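PDB 5AZ0: uncharacterized protein from Bombyx mori, which is an aldo-keto reductase that probably reduces aldehyde and ketone carbonyls to alcohols with NADPH as the hydride donor. Local coordinates for residues L249-K254 with T260-G265; P18-G23 with S289-Q294; N201-Q206 with F226-P231. All coordinates share one frame; numbering follows the deposited sequence.

Contact 1. Residues L249-K254 with T260-G265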
loop_
_atom_site.group_PDB
_atom_site.type_symbol
_atom_site.label_atom_id
_atom_site.label_comp_id
_atom_site.label_asym_id
_atom_site.label_seq_id
_atom_site.Cartn_x
_atom_site.Cartn_y
_atom_site.Cartn_z
ATOM N N LEU A 249 7.575 -24.182 -4.223
ATOM C CA LEU A 249 6.709 -25.423 -3.973
ATOM C C LEU A 249 7.217 -26.300 -2.845
ATOM O O LEU A 249 6.445 -26.755 -1.965
ATOM C CB LEU A 249 6.514 -26.234 -5.246
ATOM C CG LEU A 249 5.887 -25.492 -6.459
ATOM C CD1 LEU A 249 6.301 -26.123 -7.778
ATOM C CD2 LEU A 249 4.366 -25.403 -6.380
ATOM N N ALA A 250 8.537 -26.439 -2.768
ATOM C CA ALA A 250 9.144 -27.298 -1.754
ATOM C C ALA A 250 9.007 -26.718 -0.383
ATOM O O ALA A 250 8.657 -27.411 0.599
ATOM C CB ALA A 250 10.613 -27.571 -2.080
ATOM N N ILE A 251 9.297 -25.426 -0.282
ATOM C CA ILE A 251 9.012 -24.686 0.992
ATOM C C ILE A 251 7.511 -24.790 1.307
ATOM O O ILE A 251 7.135 -25.040 2.463
ATOM C CB ILE A 251 9.516 -23.213 0.938
ATOM C CG1 ILE A 251 11.066 -23.192 0.799
ATOM C CG2 ILE A 251 9.125 -22.445 2.198
ATOM C CD1 ILE A 251 11.634 -21.977 0.119
ATOM N N GLY A 252 6.678 -24.612 0.278
ATOM C CA GLY A 252 5.225 -24.886 0.402
ATOM C C GLY A 252 4.890 -26.202 1.113
ATOM O O GLY A 252 4.333 -26.216 2.250
ATOM N N ARG A 253 5.297 -27.310 0.489
ATOM C CA ARG A 253 4.991 -28.653 1.049
ATOM C C ARG A 253 5.550 -28.777 2.446
ATOM O O ARG A 253 4.926 -29.346 3.337
ATOM C CB ARG A 253 5.514 -29.793 0.171
ATOM C CG ARG A 253 4.829 -29.920 -1.188
ATOM C CD ARG A 253 5.405 -31.124 -1.953
ATOM N NE ARG A 253 6.795 -30.891 -2.388
ATOM C CZ ARG A 253 7.187 -30.434 -3.593
ATOM N NH1 ARG A 253 6.312 -30.162 -4.575
ATOM N NH2 ARG A 253 8.493 -30.256 -3.834
ATOM N N LYS A 254 6.717 -28.225 2.691
ATOM C CA LYS A 254 7.242 -28.335 4.037
ATOM C C LYS A 254 6.336 -27.789 5.132
ATOM O O LYS A 254 6.196 -28.399 6.172
ATOM C CB LYS A 254 8.623 -27.704 4.095
ATOM C CG LYS A 254 9.263 -27.739 5.445
ATOM C CD LYS A 254 10.668 -27.156 5.352
ATOM C CE LYS A 254 11.207 -26.975 6.756
ATOM N NZ LYS A 254 12.562 -26.382 6.691
ATOM N N THR A 260 1.968 -18.525 -2.889
ATOM C CA THR A 260 1.617 -17.168 -2.543
ATOM C C THR A 260 1.630 -16.993 -1.036
ATOM O O THR A 260 2.049 -15.969 -0.548
ATOM C CB THR A 260 0.276 -16.756 -3.132
ATOM O OG1 THR A 260 -0.713 -17.678 -2.720
ATOM C CG2 THR A 260 0.367 -16.708 -4.595
ATOM N N GLN A 261 1.239 -18.006 -0.297
ATOM C CA GLN A 261 1.269 -17.913 1.131
ATOM C C GLN A 261 2.656 -17.876 1.746
ATOM O O GLN A 261 2.824 -17.319 2.859
ATOM C CB GLN A 261 0.511 -19.070 1.783
ATOM C CG GLN A 261 -0.989 -19.074 1.513
ATOM C CD GLN A 261 -1.694 -20.349 2.004
ATOM O OE1 GLN A 261 -1.170 -21.439 1.868
ATOM N NE2 GLN A 261 -2.855 -20.196 2.636
ATOM N N VAL A 262 3.600 -18.569 1.091
ATOM C CA VAL A 262 4.968 -18.534 1.489
ATOM C C VAL A 262 5.475 -17.103 1.343
ATOM O O VAL A 262 5.997 -16.582 2.283
ATOM C CB VAL A 262 5.869 -19.525 0.678
ATOM C CG1 VAL A 262 7.358 -19.301 0.955
ATOM C CG2 VAL A 262 5.543 -20.968 1.062
ATOM N N ASN A 263 5.314 -16.562 0.161
ATOM C CA ASN A 263 5.588 -15.153 -0.139
ATOM C C ASN A 263 5.014 -14.187 0.920
ATOM O O ASN A 263 5.775 -13.423 1.513
ATOM C CB ASN A 263 5.087 -14.832 -1.519
ATOM C CG ASN A 263 5.593 -13.517 -2.068
ATOM O OD1 ASN A 263 5.968 -12.564 -1.335
ATOM N ND2 ASN A 263 5.561 -13.417 -3.361
ATOM N N LEU A 264 3.714 -14.272 1.237
ATOM C CA LEU A 264 3.148 -13.353 2.244
ATOM C C LEU A 264 3.660 -13.596 3.628
ATOM O O LEU A 264 3.871 -12.653 4.426
ATOM C CB LEU A 264 1.603 -13.333 2.262
ATOM C CG LEU A 264 0.981 -12.851 0.972
ATOM C CD1 LEU A 264 -0.568 -12.716 1.115
ATOM C CD2 LEU A 264 1.592 -11.566 0.457
ATOM N N GLY A 265 3.818 -14.858 3.975
ATOM C CA GLY A 265 4.323 -15.161 5.286
ATOM C C GLY A 265 5.766 -14.714 5.525
ATOM O O GLY A 265 6.135 -14.341 6.634
#

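Contact 2. Residues P18-G23 with S289-Q294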
loop_
_atom_site.group_PDB
_atom_site.type_symbol
_atom_site.label_atom_id
_atom_site.label_comp_id
_atom_site.label_asym_id
_atom_site.label_seq_id
_atom_site.Cartn_x
_atom_site.Cartn_y
_atom_site.Cartn_z
ATOM N N PRO A 18 -3.408 -3.641 11.135
ATOM C CA PRO A 18 -3.420 -5.084 10.818
ATOM C C PRO A 18 -2.393 -5.402 9.762
ATOM O O PRO A 18 -2.268 -4.654 8.739
ATOM C CB PRO A 18 -4.860 -5.326 10.278
ATOM C CG PRO A 18 -5.698 -4.249 10.931
ATOM C CD PRO A 18 -4.761 -3.037 10.982
ATOM N N ALA A 19 -1.716 -6.529 9.972
ATOM C CA ALA A 19 -0.552 -6.945 9.157
ATOM C C ALA A 19 -0.849 -7.316 7.747
ATOM O O ALA A 19 0.066 -7.459 6.913
ATOM C CB ALA A 19 0.111 -8.081 9.802
ATOM N N LEU A 20 -2.139 -7.458 7.440
ATOM C CA LEU A 20 -2.588 -7.676 6.087
ATOM C C LEU A 20 -3.726 -6.726 5.807
ATOM O O LEU A 20 -4.530 -6.448 6.686
ATOM C CB LEU A 20 -3.038 -9.092 5.983
ATOM C CG LEU A 20 -3.428 -9.696 4.652
ATOM C CD1 LEU A 20 -2.154 -10.012 3.908
ATOM C CD2 LEU A 20 -4.201 -11.004 4.973
ATOM N N GLY A 21 -3.721 -6.150 4.614
ATOM C CA GLY A 21 -4.752 -5.225 4.156
ATOM C C GLY A 21 -5.306 -5.608 2.786
ATOM O O GLY A 21 -4.599 -6.230 1.973
ATOM N N TYR A 22 -6.569 -5.227 2.547
ATOM C CA TYR A 22 -7.271 -5.501 1.321
ATOM C C TYR A 22 -7.015 -4.375 0.320
ATOM O O TYR A 22 -7.465 -3.256 0.499
ATOM C CB TYR A 22 -8.808 -5.711 1.626
ATOM C CG TYR A 22 -9.641 -6.081 0.434
ATOM C CD1 TYR A 22 -10.125 -5.112 -0.442
ATOM C CD2 TYR A 22 -9.944 -7.407 0.172
ATOM C CE1 TYR A 22 -10.895 -5.473 -1.556
ATOM C CE2 TYR A 22 -10.700 -7.767 -0.941
ATOM C CZ TYR A 22 -11.191 -6.815 -1.768
ATOM O OH TYR A 22 -11.869 -7.239 -2.876
ATOM N N GLY A 23 -6.293 -4.671 -0.746
ATOM C CA GLY A 23 -6.006 -3.715 -1.785
ATOM C C GLY A 23 -7.195 -3.390 -2.704
ATOM O O GLY A 23 -8.031 -4.247 -2.977
ATOM N N SER A 289 -4.404 -16.810 5.513
ATOM C CA SER A 289 -4.095 -18.053 6.266
ATOM C C SER A 289 -2.565 -18.249 6.225
ATOM O O SER A 289 -2.063 -19.220 5.638
ATOM C CB SER A 289 -4.889 -19.234 5.672
ATOM O OG SER A 289 -6.237 -18.824 5.300
ATOM N N ILE A 290 -1.854 -17.279 6.841
ATOM C CA ILE A 290 -0.405 -17.137 6.711
ATOM C C ILE A 290 0.304 -16.804 7.998
ATOM O O ILE A 290 1.482 -16.427 7.982
ATOM C CB ILE A 290 -0.025 -16.036 5.716
ATOM C CG1 ILE A 290 -0.551 -14.674 6.182
ATOM C CG2 ILE A 290 -0.546 -16.329 4.313
ATOM C CD1 ILE A 290 -0.014 -13.493 5.434
ATOM N N PHE A 291 -0.393 -16.886 9.117
ATOM C CA PHE A 291 0.162 -16.380 10.369
ATOM C C PHE A 291 0.565 -17.492 11.370
ATOM O O PHE A 291 1.224 -17.216 12.364
ATOM C CB PHE A 291 -0.826 -15.366 10.974
ATOM C CG PHE A 291 -1.132 -14.229 10.048
ATOM C CD1 PHE A 291 -0.154 -13.261 9.763
ATOM C CD2 PHE A 291 -2.367 -14.131 9.421
ATOM C CE1 PHE A 291 -0.441 -12.221 8.895
ATOM C CE2 PHE A 291 -2.650 -13.078 8.560
ATOM C CZ PHE A 291 -1.683 -12.135 8.287
ATOM N N ASP A 292 0.277 -18.741 11.014
ATOM C CA ASP A 292 0.474 -19.909 11.860
ATOM C C ASP A 292 1.737 -20.720 11.482
ATOM O O ASP A 292 1.770 -21.921 11.701
ATOM C CB ASP A 292 -0.770 -20.812 11.730
ATOM C CG ASP A 292 -1.013 -21.239 10.322
ATOM O OD1 ASP A 292 -0.241 -20.815 9.436
ATOM O OD2 ASP A 292 -1.988 -21.979 10.063
ATOM N N PHE A 293 2.765 -20.102 10.903
ATOM C CA PHE A 293 3.965 -20.860 10.539
ATOM C C PHE A 293 5.194 -19.977 10.589
ATOM O O PHE A 293 5.101 -18.798 10.342
ATOM C CB PHE A 293 3.776 -21.620 9.196
ATOM C CG PHE A 293 3.888 -20.780 7.936
ATOM C CD1 PHE A 293 2.811 -20.014 7.481
ATOM C CD2 PHE A 293 5.029 -20.857 7.116
ATOM C CE1 PHE A 293 2.894 -19.307 6.284
ATOM C CE2 PHE A 293 5.131 -20.128 5.919
ATOM C CZ PHE A 293 4.071 -19.330 5.512
ATOM N N GLN A 294 6.321 -20.556 10.980
ATOM C CA GLN A 294 7.580 -19.851 11.158
ATOM C C GLN A 294 8.506 -20.458 10.104
ATOM O O GLN A 294 8.662 -21.676 10.063
ATOM C CB GLN A 294 8.077 -20.077 12.588
ATOM C CG GLN A 294 9.292 -19.256 13.027
ATOM C CD GLN A 294 8.964 -17.798 13.373
ATOM O OE1 GLN A 294 7.854 -17.482 13.829
ATOM N NE2 GLN A 294 9.933 -16.903 13.158
#

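Contact 3. Residues N201-Q206 with F226-P231. With ACT (acetate ion), chain D.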
loop_
_atom_site.group_PDB
_atom_site.type_symbol
_atom_site.label_atom_id
_atom_site.label_comp_id
_atom_site.label_asym_id
_atom_site.label_seq_id
_atom_site.Cartn_x
_atom_site.Cartn_y
_atom_site.Cartn_z
ATOM N N ASN A 201 8.701 -7.213 -2.399
ATOM C CA ASN A 201 8.404 -8.588 -2.895
ATOM C C ASN A 201 9.734 -9.433 -2.940
ATOM O O ASN A 201 10.765 -9.029 -2.371
ATOM C CB ASN A 201 7.650 -8.512 -4.237
ATOM C CG ASN A 201 8.384 -7.658 -5.248
ATOM O OD1 ASN A 201 9.541 -7.982 -5.627
ATOM N ND2 ASN A 201 7.723 -6.609 -5.756
ATOM N N LEU A 202 9.678 -10.663 -3.449
ATOM C CA LEU A 202 10.841 -11.546 -3.353
ATOM C C LEU A 202 12.060 -11.068 -4.223
ATOM O O LEU A 202 13.178 -11.303 -3.843
ATOM C CB LEU A 202 10.438 -12.978 -3.611
ATOM C CG LEU A 202 9.554 -13.557 -2.539
ATOM C CD1 LEU A 202 8.932 -14.827 -3.068
ATOM C CD2 LEU A 202 10.315 -13.817 -1.233
ATOM N N ASN A 203 11.798 -10.358 -5.311
ATOM C CA ASN A 203 12.800 -9.795 -6.170
ATOM C C ASN A 203 13.267 -8.412 -5.785
ATOM O O ASN A 203 14.373 -8.030 -6.221
ATOM C CB ASN A 203 12.303 -9.723 -7.621
ATOM C CG ASN A 203 11.979 -11.101 -8.196
ATOM O OD1 ASN A 203 11.024 -11.274 -8.920
ATOM N ND2 ASN A 203 12.763 -12.091 -7.830
ATOM N N LEU A 204 12.419 -7.643 -5.040
ATOM C CA LEU A 204 12.766 -6.317 -4.568
ATOM C C LEU A 204 12.630 -6.242 -3.059
ATOM O O LEU A 204 11.615 -5.762 -2.510
ATOM C CB LEU A 204 11.893 -5.285 -5.224
ATOM C CG LEU A 204 12.308 -3.811 -5.077
ATOM C CD1 LEU A 204 13.465 -3.504 -6.019
ATOM C CD2 LEU A 204 11.135 -2.846 -5.394
ATOM N N SER A 205 13.646 -6.694 -2.365
ATOM C CA SER A 205 13.569 -6.757 -0.906
ATOM C C SER A 205 13.604 -5.412 -0.203
ATOM O O SER A 205 13.206 -5.360 0.945
ATOM C CB SER A 205 14.752 -7.576 -0.339
ATOM O OG SER A 205 15.960 -6.793 -0.416
ATOM N N GLN A 206 14.219 -4.393 -0.816
ATOM C CA GLN A 206 14.493 -3.061 -0.203
ATOM C C GLN A 206 15.065 -3.142 1.200
ATOM O O GLN A 206 14.642 -2.440 2.140
ATOM C CB GLN A 206 13.241 -2.152 -0.282
ATOM C CG GLN A 206 12.743 -2.118 -1.706
ATOM C CD GLN A 206 12.355 -0.771 -2.175
ATOM O OE1 GLN A 206 13.186 0.133 -2.244
ATOM N NE2 GLN A 206 11.093 -0.614 -2.537
ATOM N N PHE A 226 3.657 -9.689 -4.476
ATOM C CA PHE A 226 3.973 -10.865 -5.309
ATOM C C PHE A 226 4.868 -10.515 -6.496
ATOM O O PHE A 226 5.246 -11.406 -7.268
ATOM C CB PHE A 226 2.677 -11.480 -5.860
ATOM C CG PHE A 226 1.718 -11.957 -4.788
ATOM C CD1 PHE A 226 2.100 -12.901 -3.870
ATOM C CD2 PHE A 226 0.426 -11.447 -4.711
ATOM C CE1 PHE A 226 1.231 -13.296 -2.843
ATOM C CE2 PHE A 226 -0.453 -11.843 -3.719
ATOM C CZ PHE A 226 -0.077 -12.800 -2.809
ATOM N N GLY A 227 5.200 -9.231 -6.639
ATOM C CA GLY A 227 5.986 -8.745 -7.737
ATOM C C GLY A 227 5.435 -9.287 -9.041
ATOM O O GLY A 227 4.241 -9.152 -9.310
ATOM N N THR A 228 6.289 -9.923 -9.847
ATOM C CA THR A 228 5.842 -10.490 -11.153
ATOM C C THR A 228 5.569 -11.994 -11.044
ATOM O O THR A 228 5.469 -12.675 -12.028
ATOM C CB THR A 228 6.882 -10.210 -12.278
ATOM O OG1 THR A 228 8.181 -10.688 -11.881
ATOM C CG2 THR A 228 6.954 -8.682 -12.615
ATOM N N MET A 229 5.415 -12.526 -9.845
ATOM C CA MET A 229 5.244 -13.959 -9.696
ATOM C C MET A 229 3.917 -14.426 -10.229
ATOM O O MET A 229 3.828 -15.494 -10.843
ATOM C CB MET A 229 5.350 -14.376 -8.251
ATOM C CG MET A 229 5.263 -15.867 -8.112
ATOM S SD MET A 229 5.666 -16.341 -6.457
ATOM C CE MET A 229 4.149 -15.907 -5.611
ATOM N N VAL A 230 2.890 -13.649 -9.932
ATOM C CA VAL A 230 1.536 -13.900 -10.447
ATOM C C VAL A 230 1.352 -13.512 -11.942
ATOM O O VAL A 230 1.772 -12.417 -12.346
ATOM C CB VAL A 230 0.464 -13.192 -9.557
ATOM C CG1 VAL A 230 0.442 -13.817 -8.160
ATOM C CG2 VAL A 230 0.648 -11.654 -9.495
ATOM N N PRO A 231 0.704 -14.388 -12.760
ATOM C CA PRO A 231 0.432 -14.108 -14.200
ATOM C C PRO A 231 0.107 -12.637 -14.651
ATOM O O PRO A 231 0.703 -12.157 -15.629
ATOM C CB PRO A 231 -0.723 -15.074 -14.519
ATOM C CG PRO A 231 -0.471 -16.260 -13.634
ATOM C CD PRO A 231 0.309 -15.777 -12.422
HETATM C C ACT D . 11.280 3.164 -2.887
HETATM O O ACT D . 10.565 2.141 -3.346
HETATM O OXT ACT D . 10.840 4.150 -2.230
HETATM C CH3 ACT D . 12.762 3.317 -3.089
HETATM O O HOH W 1 9.159 -9.601 -9.575
HETATM O O HOH W 2 8.406 -11.774 -6.860
#

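Contact 1. Residues L249-K254 with T260-G265
A chi1 of -64° sets CG1 of Ile-251 beside the backbone N and leaves CG2 anti to it, while Val-262 holds CG1 anti to its own N (chi1 170°); Ile-251 CG2 and Val-262 CG1 are the two methyls that meet, 3.8 Å apart. The pair joins two successive helices, 246-255 and 259-269, in the stretch of an aldo-keto reductase barrel that follows strand 219-223. In this (beta/alpha)8 fold the first of them is an extra helix lying outside the barrel proper, and the second belongs to the outer helical layer.

The two side chains cross at about a right angle, and of the isoleucine branches CG2 does the touching. CG2 of Ile-251 sits near both prongs of the valine fork, with Val-262 CG2 at 4.0 Å. Val-262 uses its second methyl differently: CG2 turns to the backbone at Gly-252, where no side chain intervenes, and the helices approach to 6.4 Å between the CA atoms of Gly-252 and Val-262. A beta carbon on Gly-252 would crowd its own helix, lying about 2.8 Å from Leu-249 O, rather than strike the valine.

No hydrogen bond crosses, and the buried patch is small, 106 Å² counting both sides. Helix 297-304, the other extra helix, packs against the same two side chains: Ile-251 touches Asp-299 and Thr-302, and Val-262 touches Leu-303. Lys-254 adds salt bridges to Asp-296 and Asp-299. CG2 of Val-262 lies 3.9 Å from Gly-252 N and 4.0 Å from Gly-252 CA.

Contact 2. Residues P18-G23 with S289-Q294
Phe-291 lays its ring over the side chain of the preceding residue, Ile-290, and sets the outer end of its own ring against Leu-20. CZ of Phe-291 comes 4.1 Å from CB of Leu-20, which lies at the ring edge, near its plane. Next to it, CE1 of Phe-291 approaches the methyl of Ala-19, CB, at 4.3 Å. With chi1 at -57° the ring is anti to the carbonyl carbon and beside the backbone N, which turns it back toward Ile-290; CG1 of Ile-290 then sits 3.4 Å above one face, over the ring centre.

Ile-290 makes its own link further out, CD1 meeting CD1 of Leu-20 at 4.4 Å, methyl against methyl. Leu-20 thus meets both residues, its CB the phenylalanine and its branch end the isoleucine. CG of Leu-20 lies anti to the backbone N (chi1 -173°), and this carries the branch beyond the ring toward Ile-290.

In the barrel, the loop after helix 281-287 is pressed here on the chain leading into the first strand, 22-23. That entry is where the cylinder closes, since Ala-19 and Gly-21 bond through their backbones to Ser-274 of the last strand, 273-274. Phe-291 also packs edge-to-face with Tyr-268, and Ile-290 rests on Leu-264, both of helix 259-269.

Carbon meets carbon at every touching point, at 4.1 Å or more and without a hydrogen bond across, so shape and the exclusion of water hold the two pieces together rather than any directional bond.

Contact 3. Residues N201-Q206 with F226-P231
Asn-201 OD1 takes two backbone N-H groups of its own loop, Leu-204 N at 3.0 Å and, more weakly, Asn-203 N. This is an Asx motif at the C-terminal end of the TIM barrel, the end that carries the active site in aldo-keto reductases. Leu-204 N approaches from above the carbonyl plane, and the bond is bent, 137° at the hydrogen. A chi1 of 53° puts CG between the backbone N and the carbonyl carbon, a position from which OD1 serves its own loop while ND2 reaches Gly-227 and is held by Glu-199 OE2 and Ser-224 O.

The same side chain lies against the second loop, with ND2 3.4 Å from Gly-227 CA. Gly-227 stands in a type II' turn from Phe-226 to Met-229 at positive phi, and a beta carbon there would fall 2.9 Å from Asn-201 CG. With an alanine here in place of Asn-201, the N-H groups of Leu-204 and Asn-203 would probably lose their shared acceptor, and a gap would be likely to open beside Gly-227.

Asn-203 ND2 is bonded to Glu-240 O and Phe-306 O. Gln-206, the N-cap of helix 207-215, gives NE2 to an acetate probably from the crystallisation liquor. Between the loops, one water donates to Asn-203 OD1 at 2.6 Å and accepts from Thr-228 N at 2.9 Å.

From the N terminus, residues 18-23 come first and meet 289-294 only late in the chain, so contact 2 closes by far the longest loop, enclosing nearly all of the barrel. The other two nest inside it one after the other, and none cross. Contact 3 closes first, spanning helix 207-215 and strand 219-223 to tie two loops that follow neighbouring strands; contact 1 then closes the short turn between helices 246-255 and 259-269. Helix 259-269 is common ground: Thr-260 packs on Phe-226 of contact 3, and Gln-261 on Phe-293 of contact 2. Contacts 2 and 3 do not touch, their nearest atoms being about 8 Å apart.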